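Local coordinates for putative aldehyde dehydrogenase (Burkholderia cenocepacia, PDB 4YWE), which probably oxidises aldehydes with NAD or NADP as the electron acceptor, as other members of the aldehyde dehydrogenase family do, at residues G67-A71 with A72-R76; A200-P203 with A204-N208; V277-S280 with A281-N285. All blocks are in the same frame, centred on the assembly; numbering follows the deposited sequence.

Interaction 1 of 3, residues G67-A71 with A72-R76; sequences GAASA and AERGR
Ser70 and Glu73 form a capping box at the start of helix 71-87, each side chain bonding to the backbone N of the other residue. In one direction Glu73 N donates to Ser70 OG over 3.3 Å, the capping bond, with Ser70 in the N-cap position. In the other, Ser70 N donates to Glu73 OE1 at 2.9 Å; the bond is nearly straight at the hydrogen, 162°, but it meets the carboxylate from above its plane, 39° out of it. The torsions account for the reciprocity: Ser70 OG sits between its own N and carbonyl carbon (chi1 69°), while the Glu73 chain leaves on the side of its backbone N and then runs extended, which carries OE1 back past the helix start. A water fixes OE1 further, donating to it at 2.7 Å and to Ala68 O, thereby linking the carboxylate to the backbone carbonyl of Ala68.

Beyond the box the ordinary helical ladder takes over, with Arg74 N bonding to Ser70 O and Gly75 N to Ala71 O. A negative carboxylate at a helix N-terminus would also probably interact favourably with the helix dipole. Arg74, the next residue after Glu73, reaches back across Ala71. Its NH2 is hydrogen-bonded to Ala173 O, which helps hold the group there. Farther out the assembly closes in: Ser70 packs on Tyr135 and Ala71 on Pro134 of a second subunit, whereas Arg76 makes a salt bridge with Glu119 of a third. Within the turn, one face of the Arg74 guanidinium lies over Ala71, whose CA stands 3.5 Å above the plane, displaced from the centre of the group, and 3.7 Å from Arg74 CZ.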
ATOM      1  N   GLY A  67       4.135 -10.806  23.820  1.00 20.06           N
ATOM      2  CA  GLY A  67       3.241  -9.743  23.403  1.00 17.39           C
ATOM      3  C   GLY A  67       3.760  -8.360  23.744  1.00 20.41           C
ATOM      4  O   GLY A  67       3.395  -7.373  23.104  1.00 23.11           O
ATOM      5  N   ALA A  68       4.614  -8.287  24.759  1.00 16.73           N
ATOM      6  CA  ALA A  68       5.218  -7.023  25.162  1.00 20.51           C
ATOM      7  C   ALA A  68       6.325  -6.622  24.194  1.00 21.79           C
ATOM      8  O   ALA A  68       6.720  -5.459  24.134  1.00 23.58           O
ATOM      9  CB  ALA A  68       5.761  -7.120  26.581  1.00 18.13           C
ATOM     10  N   ALA A  69       6.820  -7.596  23.437  1.00 23.04           N
ATOM     11  CA  ALA A  69       7.898  -7.357  22.485  1.00 22.42           C
ATOM     12  C   ALA A  69       7.425  -6.511  21.307  1.00 23.45           C
ATOM     13  O   ALA A  69       6.319  -6.698  20.797  1.00 23.30           O
ATOM     14  CB  ALA A  69       8.468  -8.678  21.991  1.00 19.82           C
ATOM     15  N   SER A  70       8.269  -5.577  20.882  1.00 21.80           N
ATOM     16  CA  SER A  70       7.974  -4.757  19.715  1.00 18.27           C
ATOM     17  C   SER A  70       8.154  -5.580  18.449  1.00 14.85           C
ATOM     18  O   SER A  70       8.717  -6.676  18.488  1.00 16.61           O
ATOM     19  CB  SER A  70       8.873  -3.521  19.674  1.00 16.86           C
ATOM     20  OG  SER A  70      10.216  -3.882  19.404  1.00 14.59           O
ATOM     21  N   ALA A  71       7.682  -5.048  17.328  1.00 13.77           N
ATOM     22  CA  ALA A  71       7.798  -5.733  16.047  1.00 13.12           C
ATOM     23  C   ALA A  71       9.261  -5.977  15.682  1.00 14.46           C
ATOM     24  O   ALA A  71       9.637  -7.084  15.293  1.00 16.11           O
ATOM     25  CB  ALA A  71       7.106  -4.935  14.960  1.00 12.49           C
ATOM     26  N   ALA A  72      10.079  -4.938  15.819  1.00 13.44           N
ATOM     27  CA  ALA A  72      11.501  -5.027  15.507  1.00 13.79           C
ATOM     28  C   ALA A  72      12.194  -6.065  16.386  1.00 17.49           C
ATOM     29  O   ALA A  72      13.090  -6.777  15.932  1.00 21.59           O
ATOM     30  CB  ALA A  72      12.162  -3.668  15.667  1.00 15.75           C
ATOM     31  N   GLU A  73      11.770  -6.152  17.642  1.00 16.73           N
ATOM     32  CA  GLU A  73      12.326  -7.134  18.568  1.00 20.51           C
ATOM     33  C   GLU A  73      11.956  -8.552  18.146  1.00 17.81           C
ATOM     34  O   GLU A  73      12.770  -9.470  18.254  1.00 18.88           O
ATOM     35  CB  GLU A  73      11.847  -6.862  19.996  1.00 27.86           C
ATOM     36  CG  GLU A  73      12.548  -5.687  20.665  1.00 34.95           C
ATOM     37  CD  GLU A  73      11.904  -5.287  21.981  1.00 38.56           C
ATOM     38  OE1 GLU A  73      10.770  -5.733  22.255  1.00 37.16           O
ATOM     39  OE2 GLU A  73      12.535  -4.521  22.740  1.00 41.20           O
ATOM     40  N   ARG A  74      10.730  -8.728  17.664  1.00 16.30           N
ATOM     41  CA  ARG A  74      10.291 -10.027  17.167  1.00 15.30           C
ATOM     42  C   ARG A  74      11.082 -10.414  15.925  1.00 18.15           C
ATOM     43  O   ARG A  74      11.418 -11.582  15.730  1.00 13.82           O
ATOM     44  CB  ARG A  74       8.793 -10.019  16.851  1.00 13.31           C
ATOM     45  CG  ARG A  74       7.897  -9.775  18.048  1.00 14.02           C
ATOM     46  CD  ARG A  74       6.467 -10.201  17.749  1.00 13.05           C
ATOM     47  NE  ARG A  74       5.948  -9.569  16.540  1.00 12.93           N
ATOM     48  CZ  ARG A  74       5.295  -8.412  16.522  1.00 14.24           C
ATOM     49  NH1 ARG A  74       5.077  -7.755  17.653  1.00 12.72           N
ATOM     50  NH2 ARG A  74       4.855  -7.912  15.375  1.00 14.04           N
ATOM     51  N   GLY A  75      11.372  -9.423  15.089  1.00 18.68           N
ATOM     52  CA  GLY A  75      12.130  -9.642  13.872  1.00 15.39           C
ATOM     53  C   GLY A  75      13.519 -10.193  14.128  1.00 19.32           C
ATOM     54  O   GLY A  75      13.945 -11.145  13.474  1.00 19.63           O
ATOM     55  N   ARG A  76      14.223  -9.602  15.088  1.00 20.07           N
ATOM     56  CA  ARG A  76      15.573 -10.042  15.426  1.00 21.00           C
ATOM     57  C   ARG A  76      15.575 -11.482  15.925  1.00 15.37           C
ATOM     58  O   ARG A  76      16.504 -12.238  15.651  1.00 18.62           O
ATOM     59  CB  ARG A  76      16.196  -9.122  16.477  1.00 21.67           C
ATOM     60  CG  ARG A  76      16.478  -7.718  15.977  1.00 24.42           C
ATOM     61  CD  ARG A  76      17.233  -6.894  17.010  1.00 24.20           C
ATOM     62  NE  ARG A  76      17.265  -5.482  16.642  1.00 23.39           N
ATOM     63  CZ  ARG A  76      16.414  -4.572  17.104  1.00 25.80           C
ATOM     64  NH1 ARG A  76      15.468  -4.922  17.964  1.00 26.03           N
ATOM     65  NH2 ARG A  76      16.511  -3.310  16.710  1.00 26.00           N
TER
HETATM   66  O   HOH W   1       9.391  -3.942  23.809  1.00 27.30           O

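Interaction 2 of 3, residues A200-P203 with A204-N208; sequences AGLP and AGALN
A type II beta turn from Pro203 to Ala206, backed by an apolar contact of Leu202 with Ala206 and Leu207, makes the local connection between helix 188-200 and strand 207-209. The turn is closed by Ala206 N donating to Pro203 O at 3.2 Å. That bond is fairly straight at the hydrogen, 158°, yet the donor stands above the carbonyl plane of Pro203. Gly205 takes the third position with positive phi (101°), where a CB would press against the carbonyl O of Ala204. Gly201 likewise has positive phi, and with two bonds back into the last helical turn it ends helix 188-200 in a Schellman motif.

Leu202 carries the apolar side of the contact. Its CG is anti to the backbone N (chi1 -170°), which places it beside Ala206. Both CG and CD1 lie against the methyl of Ala206, with Leu202 CG 3.8 Å from Ala206 CB. The other branch, CD2, reaches Leu207 CB at 3.6 Å, and the two leucine side chains cross at about a right angle. A water reinforces the polar side, donating to Pro203 O and accepting from Leu207 N at 3.0 Å, so Pro203 O receives two hydrogens. Past the turn, Asn208 ND2 donates to Gly205 O at 2.7 Å, well above that carbonyl's plane, and also bonds to Cys178 O.

Around this unit, Trp66 of helix 65-68 packs on Leu202, Pro203 and Ala206, and Val77 of helix 71-87 touches Leu202. Leu207 rests on Phe164 and Val168 of helix 160-174, while Asn208 pairs through its backbone with strand 177-182, parallel to strand 207-209.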
ATOM      1  N   ALA A 200      17.343 -19.198  19.957  1.00 26.12           N
ATOM      2  CA  ALA A 200      17.327 -17.911  19.267  1.00 25.85           C
ATOM      3  C   ALA A 200      16.826 -16.784  20.164  1.00 26.90           C
ATOM      4  O   ALA A 200      17.066 -15.610  19.887  1.00 30.73           O
ATOM      5  CB  ALA A 200      16.472 -18.001  18.013  1.00 25.60           C
ATOM      6  N   GLY A 201      16.125 -17.140  21.234  1.00 23.69           N
ATOM      7  CA  GLY A 201      15.651 -16.153  22.187  1.00 22.24           C
ATOM      8  C   GLY A 201      14.145 -15.996  22.225  1.00 21.43           C
ATOM      9  O   GLY A 201      13.626 -15.062  22.836  1.00 22.54           O
ATOM     10  N   LEU A 202      13.439 -16.907  21.563  1.00 21.96           N
ATOM     11  CA  LEU A 202      11.984 -16.902  21.590  1.00 19.76           C
ATOM     12  C   LEU A 202      11.506 -17.271  22.988  1.00 20.45           C
ATOM     13  O   LEU A 202      11.851 -18.336  23.499  1.00 20.37           O
ATOM     14  CB  LEU A 202      11.418 -17.875  20.555  1.00 20.31           C
ATOM     15  CG  LEU A 202       9.910 -17.817  20.309  1.00 18.99           C
ATOM     16  CD1 LEU A 202       9.524 -16.506  19.644  1.00 17.96           C
ATOM     17  CD2 LEU A 202       9.459 -19.000  19.470  1.00 19.61           C
ATOM     18  N   PRO A 203      10.718 -16.382  23.617  1.00 22.47           N
ATOM     19  CA  PRO A 203      10.219 -16.593  24.982  1.00 19.69           C
ATOM     20  C   PRO A 203       9.399 -17.875  25.112  1.00 18.52           C
ATOM     21  O   PRO A 203       8.758 -18.293  24.148  1.00 18.72           O
ATOM     22  CB  PRO A 203       9.343 -15.361  25.234  1.00 17.67           C
ATOM     23  CG  PRO A 203       9.845 -14.332  24.278  1.00 28.43           C
ATOM     24  CD  PRO A 203      10.274 -15.093  23.061  1.00 23.17           C
ATOM     25  N   ALA A 204       9.433 -18.484  26.292  1.00 19.78           N
ATOM     26  CA  ALA A 204       8.694 -19.715  26.546  1.00 22.10           C
ATOM     27  C   ALA A 204       7.193 -19.491  26.401  1.00 21.89           C
ATOM     28  O   ALA A 204       6.644 -18.531  26.941  1.00 24.29           O
ATOM     29  CB  ALA A 204       9.020 -20.251  27.934  1.00 19.47           C
ATOM     30  N   GLY A 205       6.536 -20.380  25.664  1.00 22.34           N
ATOM     31  CA  GLY A 205       5.104 -20.285  25.457  1.00 20.17           C
ATOM     32  C   GLY A 205       4.720 -19.692  24.116  1.00 21.32           C
ATOM     33  O   GLY A 205       3.604 -19.897  23.639  1.00 25.40           O
ATOM     34  N   ALA A 206       5.642 -18.952  23.509  1.00 20.62           N
ATOM     35  CA  ALA A 206       5.388 -18.320  22.216  1.00 20.99           C
ATOM     36  C   ALA A 206       5.228 -19.372  21.126  1.00 20.48           C
ATOM     37  O   ALA A 206       4.465 -19.190  20.176  1.00 21.08           O
ATOM     38  CB  ALA A 206       6.508 -17.355  21.864  1.00 24.04           C
ATOM     39  N   LEU A 207       5.960 -20.471  21.269  1.00 19.65           N
ATOM     40  CA  LEU A 207       5.838 -21.604  20.363  1.00 18.85           C
ATOM     41  C   LEU A 207       5.597 -22.880  21.161  1.00 22.12           C
ATOM     42  O   LEU A 207       6.375 -23.221  22.054  1.00 19.16           O
ATOM     43  CB  LEU A 207       7.090 -21.747  19.496  1.00 17.85           C
ATOM     44  CG  LEU A 207       7.115 -22.942  18.541  1.00 17.32           C
ATOM     45  CD1 LEU A 207       5.945 -22.883  17.568  1.00 16.99           C
ATOM     46  CD2 LEU A 207       8.439 -23.003  17.792  1.00 16.37           C
ATOM     47  N   ASN A 208       4.511 -23.576  20.840  1.00 15.08           N
ATOM     48  CA  ASN A 208       4.159 -24.813  21.526  1.00 18.84           C
ATOM     49  C   ASN A 208       3.894 -25.924  20.519  1.00 23.36           C
ATOM     50  O   ASN A 208       3.179 -25.725  19.537  1.00 26.35           O
ATOM     51  CB  ASN A 208       2.932 -24.609  22.418  1.00 15.66           C
ATOM     52  CG  ASN A 208       3.117 -23.483  23.414  1.00 21.11           C
ATOM     53  OD1 ASN A 208       3.685 -23.676  24.489  1.00 21.08           O
ATOM     54  ND2 ASN A 208       2.634 -22.296  23.063  1.00 15.40           N
TER
HETATM   55  O   HOH W   2       8.173 -21.313  23.158  1.00 27.73           O

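Interaction 3 of 3, residues V277-S280 with A281-N285; sequences VLVS and AIVQN
Val279 O accepts from both Val283 N, at 2.9 Å, and Ile282 N, at 3.1 Å, combining an i to i+4 and an i to i+3 bond as helix 271-283 nears its end. The two donors approach differently: Val283 N lies in the carbonyl plane, whereas Ile282 N stands 50° out of it. Two residues earlier in the chain, Val277 O accepts from Ala281 N, and at the end Gln284 N bonds to Ser280 O at 2.9 Å, Gln284 being the first residue to leave helical angles.

The side-chain contact is made by two valines one turn apart, side by side and pointing the same way. Val279 CG1, anti to its N (chi1 173°), meets Val283 CG2 at 3.6 Å; in Val283 it is the branch beside the backbone N that does the touching. That same CG2 lies 3.2 Å from Val279 O. From Ile282, CG2 also comes within 3.2 Å of Val279 O, so two methyl groups come close to the oxygen that takes both N-H groups, from directions roughly a right angle apart. Ser280 OG turns back along the helix to bond to Pro276 O.

The helix is the crossover of a beta-alpha-beta unit between strands 261-265 and 293-299. Val279 packs on Ala313 and Ile282 on Phe314 of helix 303-315, and Val283 reaches Leu317. Chemically, Val279 O is shared by two backbone N-H groups with two methyls close by, which probably leaves it little need of a further donor, while the valine pair adds an apolar, van der Waals contact.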
ATOM      1  N   VAL A 277      11.631 -29.493 -16.056  1.00 23.85           N
ATOM      2  CA  VAL A 277      10.733 -28.874 -15.092  1.00 15.94           C
ATOM      3  C   VAL A 277       9.428 -29.659 -15.011  1.00 20.88           C
ATOM      4  O   VAL A 277       8.852 -29.809 -13.934  1.00 22.25           O
ATOM      5  CB  VAL A 277      10.467 -27.400 -15.440  1.00 18.84           C
ATOM      6  CG1 VAL A 277       9.604 -26.750 -14.371  1.00 15.03           C
ATOM      7  CG2 VAL A 277      11.782 -26.648 -15.592  1.00 18.92           C
ATOM      8  N   LEU A 278       8.967 -30.164 -16.153  1.00 18.40           N
ATOM      9  CA  LEU A 278       7.762 -30.990 -16.195  1.00 17.75           C
ATOM     10  C   LEU A 278       7.928 -32.244 -15.342  1.00 19.44           C
ATOM     11  O   LEU A 278       6.975 -32.721 -14.729  1.00 22.31           O
ATOM     12  CB  LEU A 278       7.422 -31.387 -17.634  1.00 16.11           C
ATOM     13  CG  LEU A 278       6.991 -30.284 -18.602  1.00 17.92           C
ATOM     14  CD1 LEU A 278       6.737 -30.858 -19.988  1.00 16.73           C
ATOM     15  CD2 LEU A 278       5.761 -29.561 -18.082  1.00 19.24           C
ATOM     16  N   VAL A 279       9.149 -32.768 -15.310  1.00 21.62           N
ATOM     17  CA  VAL A 279       9.437 -34.006 -14.597  1.00 21.36           C
ATOM     18  C   VAL A 279       9.541 -33.762 -13.097  1.00 21.38           C
ATOM     19  O   VAL A 279       8.841 -34.396 -12.309  1.00 20.71           O
ATOM     20  CB  VAL A 279      10.722 -34.664 -15.134  1.00 22.87           C
ATOM     21  CG1 VAL A 279      11.109 -35.858 -14.277  1.00 21.77           C
ATOM     22  CG2 VAL A 279      10.540 -35.082 -16.588  1.00 17.71           C
ATOM     23  N   SER A 280      10.412 -32.836 -12.705  1.00 20.79           N
ATOM     24  CA  SER A 280      10.659 -32.574 -11.290  1.00 21.78           C
ATOM     25  C   SER A 280       9.416 -32.055 -10.572  1.00 20.92           C
ATOM     26  O   SER A 280       9.279 -32.227  -9.365  1.00 22.00           O
ATOM     27  CB  SER A 280      11.811 -31.578 -11.123  1.00 20.56           C
ATOM     28  OG  SER A 280      11.533 -30.354 -11.779  1.00 19.73           O
ATOM     29  N   ALA A 281       8.506 -31.435 -11.315  1.00 16.87           N
ATOM     30  CA  ALA A 281       7.288 -30.888 -10.725  1.00 20.16           C
ATOM     31  C   ALA A 281       6.359 -31.984 -10.198  1.00 20.18           C
ATOM     32  O   ALA A 281       5.481 -31.716  -9.378  1.00 24.17           O
ATOM     33  CB  ALA A 281       6.553 -30.022 -11.736  1.00 22.82           C
ATOM     34  N   ILE A 282       6.554 -33.213 -10.667  1.00 20.25           N
ATOM     35  CA  ILE A 282       5.719 -34.334 -10.240  1.00 19.21           C
ATOM     36  C   ILE A 282       6.573 -35.399  -9.550  1.00 20.12           C
ATOM     37  O   ILE A 282       6.052 -36.280  -8.867  1.00 24.44           O
ATOM     38  CB  ILE A 282       4.935 -34.928 -11.436  1.00 18.03           C
ATOM     39  CG1 ILE A 282       3.820 -35.862 -10.954  1.00 16.67           C
ATOM     40  CG2 ILE A 282       5.875 -35.649 -12.392  1.00 17.91           C
ATOM     41  CD1 ILE A 282       2.881 -35.235  -9.945  1.00 14.01           C
ATOM     42  N   VAL A 283       7.888 -35.307  -9.719  1.00 19.91           N
ATOM     43  CA  VAL A 283       8.803 -36.281  -9.134  1.00 20.33           C
ATOM     44  C   VAL A 283       9.231 -35.838  -7.736  1.00 20.79           C
ATOM     45  O   VAL A 283       9.461 -36.669  -6.855  1.00 20.17           O
ATOM     46  CB  VAL A 283      10.023 -36.513 -10.057  1.00 23.99           C
ATOM     47  CG1 VAL A 283      11.140 -37.247  -9.329  1.00 26.03           C
ATOM     48  CG2 VAL A 283       9.602 -37.290 -11.294  1.00 23.20           C
ATOM     49  N   GLN A 284       9.312 -34.524  -7.534  1.00 21.44           N
ATOM     50  CA  GLN A 284       9.698 -33.950  -6.244  1.00 23.45           C
ATOM     51  C   GLN A 284       8.829 -34.471  -5.104  1.00 21.50           C
ATOM     52  O   GLN A 284       7.600 -34.437  -5.184  1.00 14.62           O
ATOM     53  CB  GLN A 284       9.619 -32.423  -6.294  1.00 28.67           C
ATOM     54  CG  GLN A 284       9.980 -31.732  -4.990  1.00 36.77           C
ATOM     55  CD  GLN A 284       9.776 -30.228  -5.051  1.00 39.28           C
ATOM     56  OE1 GLN A 284       9.285 -29.698  -6.047  1.00 39.52           O
ATOM     57  NE2 GLN A 284      10.152 -29.535  -3.982  1.00 40.34           N
ATOM     58  N   ASN A 285       9.487 -34.956  -4.053  1.00 20.83           N
ATOM     59  CA  ASN A 285       8.825 -35.503  -2.869  1.00 21.10           C
ATOM     60  C   ASN A 285       7.861 -36.632  -3.233  1.00 21.94           C
ATOM     61  O   ASN A 285       6.821 -36.796  -2.599  1.00 24.20           O
ATOM     62  CB  ASN A 285       8.080 -34.400  -2.110  1.00 22.54           C
ATOM     63  CG  ASN A 285       7.831 -34.756  -0.656  1.00 20.31           C
ATOM     64  OD1 ASN A 285       8.645 -35.424  -0.019  1.00 17.14           O
ATOM     65  ND2 ASN A 285       6.698 -34.312  -0.123  1.00 22.73           N
TER

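In the fold
All three are local contacts at or near helix ends: interaction 1 caps a helix start, interaction 2 follows a helix end into a strand, and interaction 3 spans the last turns of a helix. Interactions 1 and 2 are neighbours, their centres about 12 Å apart and nearest atoms about 5 Å apart without touching; the residues on either side of 67-76, Trp66 and Val77, bridge the two. Interaction 3 lies across the chain's centre, about 39 Å from interaction 1 and about 36 Å from interaction 2, centre to centre. None is at the predicted active-site Glu256 or the calcium and magnesium sites.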